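PDB 1VKB: hypothetical protein from Mus musculus, which probably acts as a gamma-glutamylamine cyclotransferase, splitting gamma-glutamyl amines into 5-oxoproline and a free amine. Local coordinates for residues A[50-55]-A[65-70]; A[71-76]-A[141-146]; A[99-104]-A[129-134]. All coordinates share one frame; numbering follows the deposited sequence.

Interaction 1 (A[50-55]-A[65-70])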
ATOM      1  N   GLU A  50      13.720  -3.724   0.898  1.00 15.15           N
ATOM      2  CA  GLU A  50      13.764  -4.001   2.327  1.00 18.49           C
ATOM      3  C   GLU A  50      12.559  -4.841   2.747  1.00 19.51           C
ATOM      4  O   GLU A  50      11.506  -4.796   2.107  1.00 16.06           O
ATOM      5  CB  GLU A  50      13.810  -2.697   3.118  1.00 17.83           C
ATOM      6  CG  GLU A  50      13.900  -2.903   4.631  1.00 24.16           C
ATOM      7  CD  GLU A  50      15.128  -3.691   5.099  1.00 28.08           C
ATOM      8  OE1 GLU A  50      15.125  -4.971   5.071  1.00 26.28           O
ATOM      9  OE2 GLU A  50      16.089  -2.998   5.548  1.00 32.46           O
ATOM     10  N   SER A  51      12.722  -5.641   3.800  1.00 17.82           N
ATOM     11  CA  SER A  51      11.567  -6.406   4.335  1.00 17.50           C
ATOM     12  C   SER A  51      10.810  -5.548   5.341  1.00 15.27           C
ATOM     13  O   SER A  51      11.423  -4.788   6.108  1.00 14.90           O
ATOM     14  CB  SER A  51      12.009  -7.724   4.931  0.65 18.92           C
ATOM     15  OG  SER A  51      12.906  -7.498   5.962  0.65 23.81           O
ATOM     16  N   PHE A  52       9.489  -5.700   5.383  1.00 16.69           N
ATOM     17  CA  PHE A  52       8.653  -5.032   6.393  1.00 15.13           C
ATOM     18  C   PHE A  52       7.559  -6.009   6.796  1.00 15.31           C
ATOM     19  O   PHE A  52       7.139  -6.796   5.942  1.00 17.23           O
ATOM     20  CB  PHE A  52       7.944  -3.818   5.785  1.00 17.07           C
ATOM     21  CG  PHE A  52       8.877  -2.758   5.313  1.00 16.23           C
ATOM     22  CD1 PHE A  52       9.325  -1.796   6.187  1.00 19.43           C
ATOM     23  CD2 PHE A  52       9.347  -2.761   4.006  1.00 16.25           C
ATOM     24  CE1 PHE A  52      10.217  -0.820   5.778  1.00 21.85           C
ATOM     25  CE2 PHE A  52      10.227  -1.783   3.581  1.00 17.13           C
ATOM     26  CZ  PHE A  52      10.668  -0.805   4.466  1.00 16.00           C
ATOM     27  N   PRO A  53       7.023  -5.922   8.029  1.00 16.59           N
ATOM     28  CA  PRO A  53       5.804  -6.656   8.360  1.00 14.67           C
ATOM     29  C   PRO A  53       4.583  -6.094   7.673  1.00 14.57           C
ATOM     30  O   PRO A  53       4.350  -4.874   7.714  1.00 17.52           O
ATOM     31  CB  PRO A  53       5.686  -6.494   9.898  1.00 13.35           C
ATOM     32  CG  PRO A  53       7.006  -6.002  10.335  1.00 17.22           C
ATOM     33  CD  PRO A  53       7.495  -5.145   9.186  1.00 15.42           C
ATOM     34  N   LEU A  54       3.768  -6.970   7.081  1.00 13.39           N
ATOM     35  CA  LEU A  54       2.475  -6.601   6.522  1.00 12.32           C
ATOM     36  C   LEU A  54       1.435  -7.363   7.273  1.00 14.93           C
ATOM     37  O   LEU A  54       1.435  -8.607   7.233  1.00 14.01           O
ATOM     38  CB  LEU A  54       2.407  -6.946   5.036  1.00 12.45           C
ATOM     39  CG  LEU A  54       1.087  -6.836   4.313  1.00 14.46           C
ATOM     40  CD1 LEU A  54       0.547  -5.381   4.472  1.00 17.76           C
ATOM     41  CD2 LEU A  54       1.148  -7.302   2.852  1.00 17.79           C
ATOM     42  N   VAL A  55       0.572  -6.642   7.970  1.00 14.47           N
ATOM     43  CA  VAL A  55      -0.418  -7.264   8.825  1.00 14.80           C
ATOM     44  C   VAL A  55      -1.818  -6.805   8.413  1.00 17.12           C
ATOM     45  O   VAL A  55      -2.013  -5.709   7.929  1.00 15.98           O
ATOM     46  CB  VAL A  55      -0.187  -6.949  10.340  1.00 14.69           C
ATOM     47  CG1 VAL A  55       1.146  -7.503  10.846  1.00 17.02           C
ATOM     48  CG2 VAL A  55      -0.251  -5.452  10.645  1.00 14.41           C
ATOM     49  N   LEU A  65       1.407  -1.873   6.309  1.00 14.16           N
ATOM     50  CA  LEU A  65       2.828  -2.128   6.187  1.00 14.61           C
ATOM     51  C   LEU A  65       3.533  -1.372   7.325  1.00 15.39           C
ATOM     52  O   LEU A  65       3.602  -0.115   7.334  1.00 15.05           O
ATOM     53  CB  LEU A  65       3.346  -1.690   4.810  1.00 14.19           C
ATOM     54  CG  LEU A  65       4.722  -2.227   4.423  1.00 16.80           C
ATOM     55  CD1 LEU A  65       4.659  -3.753   4.278  1.00 27.35           C
ATOM     56  CD2 LEU A  65       5.154  -1.609   3.109  1.00 17.77           C
ATOM     57  N   LEU A  66       3.971  -2.143   8.329  1.00 15.31           N
ATOM     58  CA  LEU A  66       4.520  -1.569   9.547  1.00 14.80           C
ATOM     59  C   LEU A  66       5.932  -1.094   9.266  1.00 16.41           C
ATOM     60  O   LEU A  66       6.718  -1.811   8.656  1.00 17.67           O
ATOM     61  CB  LEU A  66       4.485  -2.539  10.699  1.00 15.66           C
ATOM     62  CG  LEU A  66       3.214  -3.291  10.963  1.00 13.18           C
ATOM     63  CD1 LEU A  66       3.355  -4.156  12.214  1.00 17.81           C
ATOM     64  CD2 LEU A  66       2.062  -2.311  11.056  1.00 13.95           C
ATOM     65  N   TYR A  67       6.272   0.094   9.753  1.00 17.03           N
ATOM     66  CA  TYR A  67       7.585   0.660   9.465  1.00 17.95           C
ATOM     67  C   TYR A  67       8.622   0.087  10.442  1.00 21.31           C
ATOM     68  O   TYR A  67       9.030   0.740  11.405  1.00 17.53           O
ATOM     69  CB  TYR A  67       7.577   2.190   9.450  1.00 19.35           C
ATOM     70  CG  TYR A  67       8.861   2.663   8.833  1.00 22.57           C
ATOM     71  CD1 TYR A  67       9.070   2.565   7.465  1.00 21.87           C
ATOM     72  CD2 TYR A  67       9.934   3.040   9.638  1.00 30.13           C
ATOM     73  CE1 TYR A  67      10.283   2.909   6.897  1.00 23.95           C
ATOM     74  CE2 TYR A  67      11.164   3.386   9.078  1.00 27.80           C
ATOM     75  CZ  TYR A  67      11.333   3.309   7.712  1.00 32.95           C
ATOM     76  OH  TYR A  67      12.555   3.673   7.150  1.00 33.59           O
ATOM     77  N   LEU A  68       9.008  -1.150  10.166  1.00 18.02           N
ATOM     78  CA  LEU A  68      10.004  -1.890  10.892  1.00 18.95           C
ATOM     79  C   LEU A  68      10.924  -2.571   9.884  1.00 19.64           C
ATOM     80  O   LEU A  68      10.838  -3.808   9.651  1.00 16.73           O
ATOM     81  CB  LEU A  68       9.322  -2.939  11.765  1.00 23.97           C
ATOM     82  CG  LEU A  68       8.532  -2.336  12.941  1.00 26.79           C
ATOM     83  CD1 LEU A  68       7.528  -3.308  13.454  1.00 27.52           C
ATOM     84  CD2 LEU A  68       9.503  -1.924  14.048  1.00 27.40           C
ATOM     85  N   PRO A  69      11.761  -1.772   9.227  1.00 18.38           N
ATOM     86  CA  PRO A  69      12.606  -2.302   8.180  1.00 18.82           C
ATOM     87  C   PRO A  69      13.469  -3.449   8.680  1.00 20.98           C
ATOM     88  O   PRO A  69      14.022  -3.375   9.789  1.00 18.69           O
ATOM     89  CB  PRO A  69      13.416  -1.088   7.701  1.00 22.72           C
ATOM     90  CG  PRO A  69      13.185  -0.031   8.673  1.00 22.43           C
ATOM     91  CD  PRO A  69      11.901  -0.321   9.378  1.00 22.34           C
ATOM     92  N   GLY A  70      13.515  -4.530   7.894  1.00 18.80           N
ATOM     93  CA  GLY A  70      14.335  -5.694   8.192  1.00 20.68           C
ATOM     94  C   GLY A  70      13.593  -6.743   8.989  1.00 21.04           C
ATOM     95  O   GLY A  70      14.166  -7.755   9.267  1.00 22.04           O
TER
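Phe52 lies against the chain that leads out of strand 62-66, just beyond the open end of the beta hairpin formed by strands 54-57 and 62-66 in this gamma-glutamyl cyclotransferase-like fold. Its CB packs on Leu65 CD1 at 3.6 Å. Chi1 of -63° sets CG beside the backbone N; at the ring edge CD1 lies 3.6 Å from Leu66 O, which is near the ring plane. Farther out, CE1 reaches Pro69 CB at 3.7 Å and Tyr67 CE1 at 3.9 Å, the two rings being oblique with planes 36° apart. Tyr67 is the centre of an inverse gamma turn, in which Leu66 O takes the N-H of Leu68. Leu105 of strand 101-109 also touches the Phe52 side chain.

Pro53 CD lies beside Leu68 CB, the two side chains crossing at about a right angle, while the Pro53 carbonyl O receives Leu66 N at 2.8 Å, nearly in line with the C=O. Leu54 and Leu65 form a non-hydrogen-bonded antiparallel pair. At the other end Ser51 O accepts Gly70 N at 2.8 Å, and Glu50 curls back until OE1, through its anti lone pair, takes Ser51 N at 2.8 Å.

Interaction 2 (A[71-76]-A[141-146])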
ATOM      1  N   LYS A  71      12.333  -6.492   9.352  1.00 17.14           N
ATOM      2  CA  LYS A  71      11.457  -7.494   9.930  1.00 19.95           C
ATOM      3  C   LYS A  71      10.450  -7.963   8.877  1.00 19.51           C
ATOM      4  O   LYS A  71      10.134  -7.232   7.935  1.00 19.34           O
ATOM      5  CB  LYS A  71      10.716  -6.924  11.138  1.00 18.68           C
ATOM      6  CG  LYS A  71      11.639  -6.553  12.312  1.00 24.52           C
ATOM      7  CD  LYS A  71      12.493  -7.735  12.722  1.00 35.90           C
ATOM      8  CE  LYS A  71      13.081  -7.557  14.123  1.00 46.27           C
ATOM      9  NZ  LYS A  71      13.882  -8.764  14.560  1.00 50.76           N
ATOM     10  N   GLY A  72       9.935  -9.162   9.036  1.00 18.89           N
ATOM     11  CA  GLY A  72       8.936  -9.660   8.080  1.00 22.15           C
ATOM     12  C   GLY A  72       9.533 -10.038   6.721  1.00 21.44           C
ATOM     13  O   GLY A  72      10.546 -10.666   6.671  1.00 18.48           O
ATOM     14  N   HIS A  73       8.897  -9.639   5.622  1.00 19.47           N
ATOM     15  CA  HIS A  73       9.242 -10.103   4.278  1.00 20.73           C
ATOM     16  C   HIS A  73       9.269  -8.975   3.277  1.00 18.63           C
ATOM     17  O   HIS A  73       8.748  -7.902   3.536  1.00 17.65           O
ATOM     18  CB  HIS A  73       8.198 -11.114   3.839  1.00 23.28           C
ATOM     19  CG  HIS A  73       7.961 -12.165   4.863  1.00 31.51           C
ATOM     20  ND1 HIS A  73       8.780 -13.265   4.996  1.00 30.39           N
ATOM     21  CD2 HIS A  73       7.057 -12.237   5.872  1.00 33.16           C
ATOM     22  CE1 HIS A  73       8.366 -13.995   6.020  1.00 35.53           C
ATOM     23  NE2 HIS A  73       7.330 -13.388   6.576  1.00 34.67           N
ATOM     24  N   CYS A  74       9.852  -9.213   2.112  1.00 16.79           N
ATOM     25  CA  CYS A  74       9.700  -8.258   1.047  1.00 17.55           C
ATOM     26  C   CYS A  74       8.232  -8.373   0.656  1.00 19.44           C
ATOM     27  O   CYS A  74       7.680  -9.493   0.605  1.00 22.02           O
ATOM     28  CB  CYS A  74      10.656  -8.533  -0.116  0.50 21.69           C
ATOM     29  SG  CYS A  74      10.061  -9.561  -1.461  0.50 28.58           S
ATOM     30  N   VAL A  75       7.575  -7.241   0.500  1.00 17.55           N
ATOM     31  CA  VAL A  75       6.118  -7.188   0.274  1.00 16.21           C
ATOM     32  C   VAL A  75       5.851  -6.859  -1.197  1.00 19.24           C
ATOM     33  O   VAL A  75       6.448  -5.934  -1.740  1.00 16.89           O
ATOM     34  CB  VAL A  75       5.468  -6.182   1.209  1.00 19.78           C
ATOM     35  CG1 VAL A  75       4.018  -5.896   0.839  1.00 20.81           C
ATOM     36  CG2 VAL A  75       5.513  -6.718   2.658  1.00 22.44           C
ATOM     37  N   THR A  76       4.965  -7.623  -1.835  1.00 16.48           N
ATOM     38  CA  THR A  76       4.662  -7.453  -3.252  1.00 16.11           C
ATOM     39  C   THR A  76       3.556  -6.418  -3.420  1.00 17.50           C
ATOM     40  O   THR A  76       2.736  -6.177  -2.514  1.00 17.20           O
ATOM     41  CB  THR A  76       4.228  -8.817  -3.921  1.00 21.16           C
ATOM     42  OG1 THR A  76       3.022  -9.300  -3.328  1.00 24.08           O
ATOM     43  CG2 THR A  76       5.226  -9.907  -3.671  1.00 28.15           C
ATOM     44  N   TYR A 141       2.677 -12.131   9.448  1.00 14.05           N
ATOM     45  CA  TYR A 141       3.337 -11.219   8.503  1.00 12.54           C
ATOM     46  C   TYR A 141       3.267 -11.750   7.103  1.00 15.58           C
ATOM     47  O   TYR A 141       3.804 -12.813   6.813  1.00 14.53           O
ATOM     48  CB  TYR A 141       4.805 -10.985   8.861  1.00 12.62           C
ATOM     49  CG  TYR A 141       5.073 -10.334  10.208  1.00 11.58           C
ATOM     50  CD1 TYR A 141       4.064  -9.750  10.981  1.00 15.04           C
ATOM     51  CD2 TYR A 141       6.362 -10.307  10.715  1.00 18.52           C
ATOM     52  CE1 TYR A 141       4.366  -9.159  12.214  1.00 13.35           C
ATOM     53  CE2 TYR A 141       6.657  -9.720  11.946  1.00 18.55           C
ATOM     54  CZ  TYR A 141       5.672  -9.137  12.677  1.00 17.16           C
ATOM     55  OH  TYR A 141       5.977  -8.595  13.921  1.00 19.23           O
ATOM     56  N   HIS A 142       2.591 -10.989   6.249  1.00 14.89           N
ATOM     57  CA  HIS A 142       2.228 -11.405   4.905  1.00 15.90           C
ATOM     58  C   HIS A 142       3.240 -10.957   3.892  1.00 16.09           C
ATOM     59  O   HIS A 142       3.815  -9.877   3.996  1.00 15.03           O
ATOM     60  CB  HIS A 142       0.878 -10.782   4.532  1.00 16.21           C
ATOM     61  CG  HIS A 142      -0.286 -11.398   5.246  1.00 15.00           C
ATOM     62  ND1 HIS A 142      -0.942 -12.502   4.768  1.00 14.82           N
ATOM     63  CD2 HIS A 142      -0.841 -11.118   6.442  1.00 15.72           C
ATOM     64  CE1 HIS A 142      -1.885 -12.854   5.625  1.00 15.84           C
ATOM     65  NE2 HIS A 142      -1.833 -12.040   6.660  1.00 16.48           N
ATOM     66  N   GLU A 143       3.413 -11.763   2.862  1.00 15.45           N
ATOM     67  CA  GLU A 143       4.211 -11.347   1.701  1.00 17.56           C
ATOM     68  C   GLU A 143       3.356 -10.506   0.762  1.00 17.13           C
ATOM     69  O   GLU A 143       3.855  -9.608   0.062  1.00 17.26           O
ATOM     70  CB  GLU A 143       4.756 -12.576   0.981  1.00 19.31           C
ATOM     71  CG  GLU A 143       5.830 -13.282   1.803  1.00 24.62           C
ATOM     72  CD  GLU A 143       6.269 -14.625   1.212  1.00 26.42           C
ATOM     73  OE1 GLU A 143       5.792 -14.993   0.122  1.00 32.87           O
ATOM     74  OE2 GLU A 143       7.087 -15.293   1.874  1.00 35.54           O
ATOM     75  N   SER A 144       2.064 -10.818   0.710  1.00 17.30           N
ATOM     76  CA  SER A 144       1.142 -10.104  -0.156  1.00 17.14           C
ATOM     77  C   SER A 144      -0.230 -10.037   0.490  1.00 19.90           C
ATOM     78  O   SER A 144      -0.575 -10.893   1.326  1.00 17.77           O
ATOM     79  CB  SER A 144       1.057 -10.722  -1.553  0.65 20.58           C
ATOM     80  OG  SER A 144       0.470 -11.984  -1.567  0.65 22.34           O
ATOM     81  N   TYR A 145      -1.014  -9.060   0.042  1.00 15.45           N
ATOM     82  CA  TYR A 145      -2.376  -8.851   0.538  1.00 13.63           C
ATOM     83  C   TYR A 145      -3.452  -9.220  -0.491  1.00 16.97           C
ATOM     84  O   TYR A 145      -3.422  -8.759  -1.641  1.00 15.75           O
ATOM     85  CB  TYR A 145      -2.581  -7.390   0.901  1.00 15.61           C
ATOM     86  CG  TYR A 145      -4.009  -7.075   1.302  1.00 11.98           C
ATOM     87  CD1 TYR A 145      -4.508  -7.476   2.507  1.00 13.58           C
ATOM     88  CD2 TYR A 145      -4.864  -6.373   0.429  1.00 12.92           C
ATOM     89  CE1 TYR A 145      -5.886  -7.195   2.876  1.00 13.99           C
ATOM     90  CE2 TYR A 145      -6.155  -6.071   0.780  1.00 15.93           C
ATOM     91  CZ  TYR A 145      -6.675  -6.494   1.986  1.00 16.95           C
ATOM     92  OH  TYR A 145      -7.968  -6.180   2.304  1.00 14.59           O
ATOM     93  N   ASP A 146      -4.435  -9.980  -0.026  1.00 14.95           N
ATOM     94  CA  ASP A 146      -5.672 -10.231  -0.746  1.00 15.09           C
ATOM     95  C   ASP A 146      -6.796 -10.230   0.257  1.00 16.54           C
ATOM     96  O   ASP A 146      -6.841 -11.113   1.135  1.00 16.19           O
ATOM     97  CB  ASP A 146      -5.585 -11.608  -1.466  1.00 17.11           C
ATOM     98  CG  ASP A 146      -6.812 -11.959  -2.267  1.00 22.53           C
ATOM     99  OD1 ASP A 146      -7.771 -11.164  -2.481  1.00 19.80           O
ATOM    100  OD2 ASP A 146      -6.894 -13.102  -2.719  1.00 26.15           O
TER
HETATM  101  O   HOH W   1       5.562  -9.092   5.979  1.00 16.66           O
HETATM  102  O   HOH W   2       0.317  -7.021  -1.556  1.00 15.19           O
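The imidazole of His73 comes up obliquely to the backbone of Tyr141, with CD2 3.4 Å from Tyr141 O; the two side chains cross at about a right angle. The Tyr141 ring is likewise oblique to its partner, bringing CD2 to within 3.7 Å of Gly72 CA; Gly72 has no side chain, so its CA itself makes the touch. The Tyr141 hydroxyl makes a weak hydrogen bond to Leu137 O, and the side chain also touches Val55 of strand 54-57. CB of His142 points away from 71-76, and its ring meets that of His151 at a steep angle.

His73 CG stands beside the backbone N (chi1 -50°) and meets Glu143 CG, which also lies 3.8 Å from His73 CB; the two side chains cross obliquely. The carboxylate plane is turned 66° from the imidazole, and Glu143 OE2 stays 4.1 Å from His73 ND1, too far for a salt bridge, although its charge might still favour a protonated ring.

In the gamma-glutamyl cyclotransferase-like fold these are two surface loops, one leading into strand 76-82 and the other following strand 121-129, and they run side by side in nearly the same direction. The one direct hydrogen bond between them is Thr76 N to Glu143 O, 3.0 Å and nearly straight at the carbonyl. Val75 adds a CA-H...O contact to that same oxygen, and its CG2 branch touches His142 O. Two waters bridge the loops: one donates to His142 O at 2.8 Å and weakly accepts from His73 N, while the other donates to Thr76 O at 2.7 Å and accepts from Tyr145 N. Within 71-76, Cys74 is joined by a disulfide to Cys47 on strand 40-48.

Interaction 3 (A[99-104]-A[129-134])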
ATOM      1  N   MET A  99      -2.744   7.990  10.529  1.00 17.03           N
ATOM      2  CA  MET A  99      -3.066   6.570  10.359  1.00 20.20           C
ATOM      3  C   MET A  99      -1.921   5.881   9.600  1.00 19.65           C
ATOM      4  O   MET A  99      -1.467   4.781   9.989  1.00 18.43           O
ATOM      5  CB  MET A  99      -4.387   6.496   9.539  0.65 21.65           C
ATOM      6  CG  MET A  99      -4.922   5.138   9.020  0.65 29.39           C
ATOM      7  SD  MET A  99      -6.409   5.200   7.911  0.65 26.26           S
ATOM      8  CE  MET A  99      -7.034   3.525   7.988  0.65 24.41           C
ATOM      9  N   TYR A 100      -1.493   6.532   8.513  1.00 15.92           N
ATOM     10  CA  TYR A 100      -0.323   6.154   7.766  1.00 15.20           C
ATOM     11  C   TYR A 100       0.567   7.369   7.608  1.00 13.42           C
ATOM     12  O   TYR A 100       0.141   8.489   7.852  1.00 14.66           O
ATOM     13  CB  TYR A 100      -0.726   5.670   6.372  1.00 15.17           C
ATOM     14  CG  TYR A 100      -1.470   4.345   6.284  1.00 11.69           C
ATOM     15  CD1 TYR A 100      -2.836   4.312   6.326  1.00 17.73           C
ATOM     16  CD2 TYR A 100      -0.804   3.166   6.095  1.00 16.02           C
ATOM     17  CE1 TYR A 100      -3.529   3.143   6.194  1.00 19.25           C
ATOM     18  CE2 TYR A 100      -1.492   1.982   5.980  1.00 16.57           C
ATOM     19  CZ  TYR A 100      -2.866   1.982   6.029  1.00 17.59           C
ATOM     20  OH  TYR A 100      -3.648   0.843   5.882  1.00 16.36           O
ATOM     21  N   GLN A 101       1.828   7.113   7.282  1.00 13.15           N
ATOM     22  CA  GLN A 101       2.759   8.159   6.926  1.00 14.92           C
ATOM     23  C   GLN A 101       3.319   7.745   5.561  1.00 18.03           C
ATOM     24  O   GLN A 101       3.689   6.581   5.343  1.00 20.55           O
ATOM     25  CB  GLN A 101       3.849   8.273   7.975  1.00 15.47           C
ATOM     26  CG  GLN A 101       3.381   8.556   9.376  1.00 15.23           C
ATOM     27  CD  GLN A 101       2.867   7.345  10.102  1.00 13.49           C
ATOM     28  OE1 GLN A 101       3.486   6.272  10.082  1.00 15.51           O
ATOM     29  NE2 GLN A 101       1.708   7.501  10.744  1.00 15.07           N
ATOM     30  N   ARG A 102       3.366   8.694   4.628  1.00 16.80           N
ATOM     31  CA  ARG A 102       3.888   8.385   3.333  1.00 16.38           C
ATOM     32  C   ARG A 102       5.406   8.376   3.388  1.00 17.66           C
ATOM     33  O   ARG A 102       6.034   9.379   3.802  1.00 16.75           O
ATOM     34  CB  ARG A 102       3.411   9.433   2.334  1.00 16.06           C
ATOM     35  CG  ARG A 102       3.956   9.195   0.904  1.00 14.86           C
ATOM     36  CD  ARG A 102       3.092   9.764  -0.217  1.00 17.76           C
ATOM     37  NE  ARG A 102       2.588  11.138  -0.037  1.00 15.27           N
ATOM     38  CZ  ARG A 102       3.298  12.265  -0.294  1.00 19.98           C
ATOM     39  NH1 ARG A 102       4.583  12.243  -0.593  1.00 16.82           N
ATOM     40  NH2 ARG A 102       2.737  13.434  -0.154  1.00 18.85           N
ATOM     41  N   THR A 103       5.999   7.284   2.915  1.00 15.98           N
ATOM     42  CA  THR A 103       7.436   7.037   3.029  1.00 19.94           C
ATOM     43  C   THR A 103       8.010   6.597   1.686  1.00 18.84           C
ATOM     44  O   THR A 103       7.393   5.826   0.991  1.00 21.96           O
ATOM     45  CB  THR A 103       7.629   5.921   4.097  1.00 24.22           C
ATOM     46  OG1 THR A 103       7.109   6.380   5.365  1.00 23.95           O
ATOM     47  CG2 THR A 103       9.052   5.732   4.354  1.00 28.26           C
ATOM     48  N   ALA A 104       9.197   7.082   1.306  1.00 18.28           N
ATOM     49  CA  ALA A 104       9.757   6.752  -0.023  1.00 16.80           C
ATOM     50  C   ALA A 104      10.580   5.478   0.187  1.00 19.46           C
ATOM     51  O   ALA A 104      11.389   5.455   1.101  1.00 18.73           O
ATOM     52  CB  ALA A 104      10.634   7.852  -0.479  1.00 22.37           C
ATOM     53  N   THR A 129       3.177   2.565   8.298  1.00 15.29           N
ATOM     54  CA  THR A 129       2.738   3.106   9.563  1.00 12.77           C
ATOM     55  C   THR A 129       3.657   2.792  10.724  1.00 14.47           C
ATOM     56  O   THR A 129       4.145   1.667  10.849  1.00 15.24           O
ATOM     57  CB  THR A 129       1.313   2.748   9.877  1.00 16.19           C
ATOM     58  OG1 THR A 129       0.969   3.388  11.108  1.00 19.28           O
ATOM     59  CG2 THR A 129       1.129   1.275  10.143  1.00 17.37           C
ATOM     60  N   ALA A 130       3.907   3.836  11.507  1.00 13.78           N
ATOM     61  CA  ALA A 130       4.601   3.783  12.800  1.00 15.22           C
ATOM     62  C   ALA A 130       3.577   3.952  13.934  1.00 16.77           C
ATOM     63  O   ALA A 130       3.943   3.965  15.120  1.00 17.37           O
ATOM     64  CB  ALA A 130       5.604   4.876  12.888  1.00 18.06           C
ATOM     65  N   THR A 131       2.291   4.066  13.606  1.00 15.00           N
ATOM     66  CA  THR A 131       1.280   4.333  14.675  1.00 14.54           C
ATOM     67  C   THR A 131       0.303   3.169  14.817  1.00 17.07           C
ATOM     68  O   THR A 131      -0.820   3.360  15.190  1.00 16.72           O
ATOM     69  CB  THR A 131       0.504   5.630  14.361  1.00 16.31           C
ATOM     70  OG1 THR A 131      -0.016   5.582  13.012  1.00 16.31           O
ATOM     71  CG2 THR A 131       1.408   6.845  14.408  1.00 16.60           C
ATOM     72  N   TYR A 132       0.754   1.962  14.468  1.00 15.33           N
ATOM     73  CA  TYR A 132      -0.001   0.731  14.643  1.00 15.65           C
ATOM     74  C   TYR A 132      -0.245   0.449  16.132  1.00 13.75           C
ATOM     75  O   TYR A 132       0.509   0.910  16.992  1.00 14.58           O
ATOM     76  CB  TYR A 132       0.776  -0.457  14.008  1.00 17.48           C
ATOM     77  CG  TYR A 132       2.237  -0.561  14.442  1.00 13.63           C
ATOM     78  CD1 TYR A 132       3.244   0.112  13.736  1.00 17.50           C
ATOM     79  CD2 TYR A 132       2.618  -1.353  15.532  1.00 14.80           C
ATOM     80  CE1 TYR A 132       4.551   0.021  14.104  1.00 17.24           C
ATOM     81  CE2 TYR A 132       3.925  -1.435  15.899  1.00 18.00           C
ATOM     82  CZ  TYR A 132       4.893  -0.736  15.185  1.00 21.41           C
ATOM     83  OH  TYR A 132       6.206  -0.826  15.561  1.00 19.72           O
ATOM     84  N   ALA A 133      -1.247  -0.349  16.445  1.00 15.75           N
ATOM     85  CA  ALA A 133      -1.429  -0.870  17.807  1.00 13.68           C
ATOM     86  C   ALA A 133      -0.299  -1.865  18.095  1.00 13.79           C
ATOM     87  O   ALA A 133       0.032  -2.707  17.267  1.00 13.94           O
ATOM     88  CB  ALA A 133      -2.758  -1.549  17.935  1.00 16.07           C
ATOM     89  N   PRO A 134       0.306  -1.776  19.265  1.00 13.29           N
ATOM     90  CA  PRO A 134       1.494  -2.593  19.572  1.00 14.35           C
ATOM     91  C   PRO A 134       1.265  -4.096  19.447  1.00 16.41           C
ATOM     92  O   PRO A 134       2.171  -4.830  19.022  1.00 16.13           O
ATOM     93  CB  PRO A 134       1.840  -2.175  21.006  1.00 14.96           C
ATOM     94  CG  PRO A 134       0.574  -1.524  21.532  1.00 15.01           C
ATOM     95  CD  PRO A 134      -0.068  -0.895  20.387  1.00 14.51           C
TER
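Gln101 reaches across to the turn at Thr129-Thr131, an ST turn at the end of strand 121-129, which pairs with strand 101-109 in the sheet of this gamma-glutamyl cyclotransferase-like fold. Hydrogen bonds do most of the work. The Gln101 chain bends at chi2 (80°), and its OE1 accepts Ala130 N at 2.9 Å, with the donor in the amide plane on a lone pair. On the other branch of the amide, NE2 donates to Pro97 O and gives only a weak bond to Thr131 OG1, at 3.4 Å. That hydroxyl is also hydrogen-bonded to Ser98 O, so the turn is linked to the chain just before strand 101-109 as well.

Thr129 OG1 works in two directions: it accepts Thr131 N at 2.9 Å, which closes the ST turn, and donates to Met99 O at 3.0 Å from a position tilted 32° out of the carbonyl plane. It meets both from a position anti to its own backbone N (chi1 -177°), beside the carbonyl carbon.

Van der Waals contact is thinner. Tyr100 CD2 approaches Thr129 CB only to 4.4 Å, obliquely to the ring; the phenol is held instead by a hydrogen bond to Pro63 O and a stack on Trp64. Where Gln101 and Thr131 cross, the methyl CG2 of Thr131 lies 3.7 Å from Gln101 NE2.

In the fold
Interactions 1 and 3 reach the same sheet and meet directly through Thr129, whose N and O bond to Leu65 O and Tyr67 N, while the Tyr132 side chain packs on Leu66 and Leu68. Interaction 1 is the more buried and the largest, with apolar side chains gathered between sparse backbone bonds. Interaction 3, partly buried at a strand end, relies on amide and hydroxyl groups. Interaction 2 is a surface contact of loops, bridged by water. It joins interaction 1 on the opposite edge of 50-55, through the backbone pairs Phe52 with His73 and Leu54 with His142. Interactions 2 and 3 do not touch, their nearest atoms being about 7 Å apart.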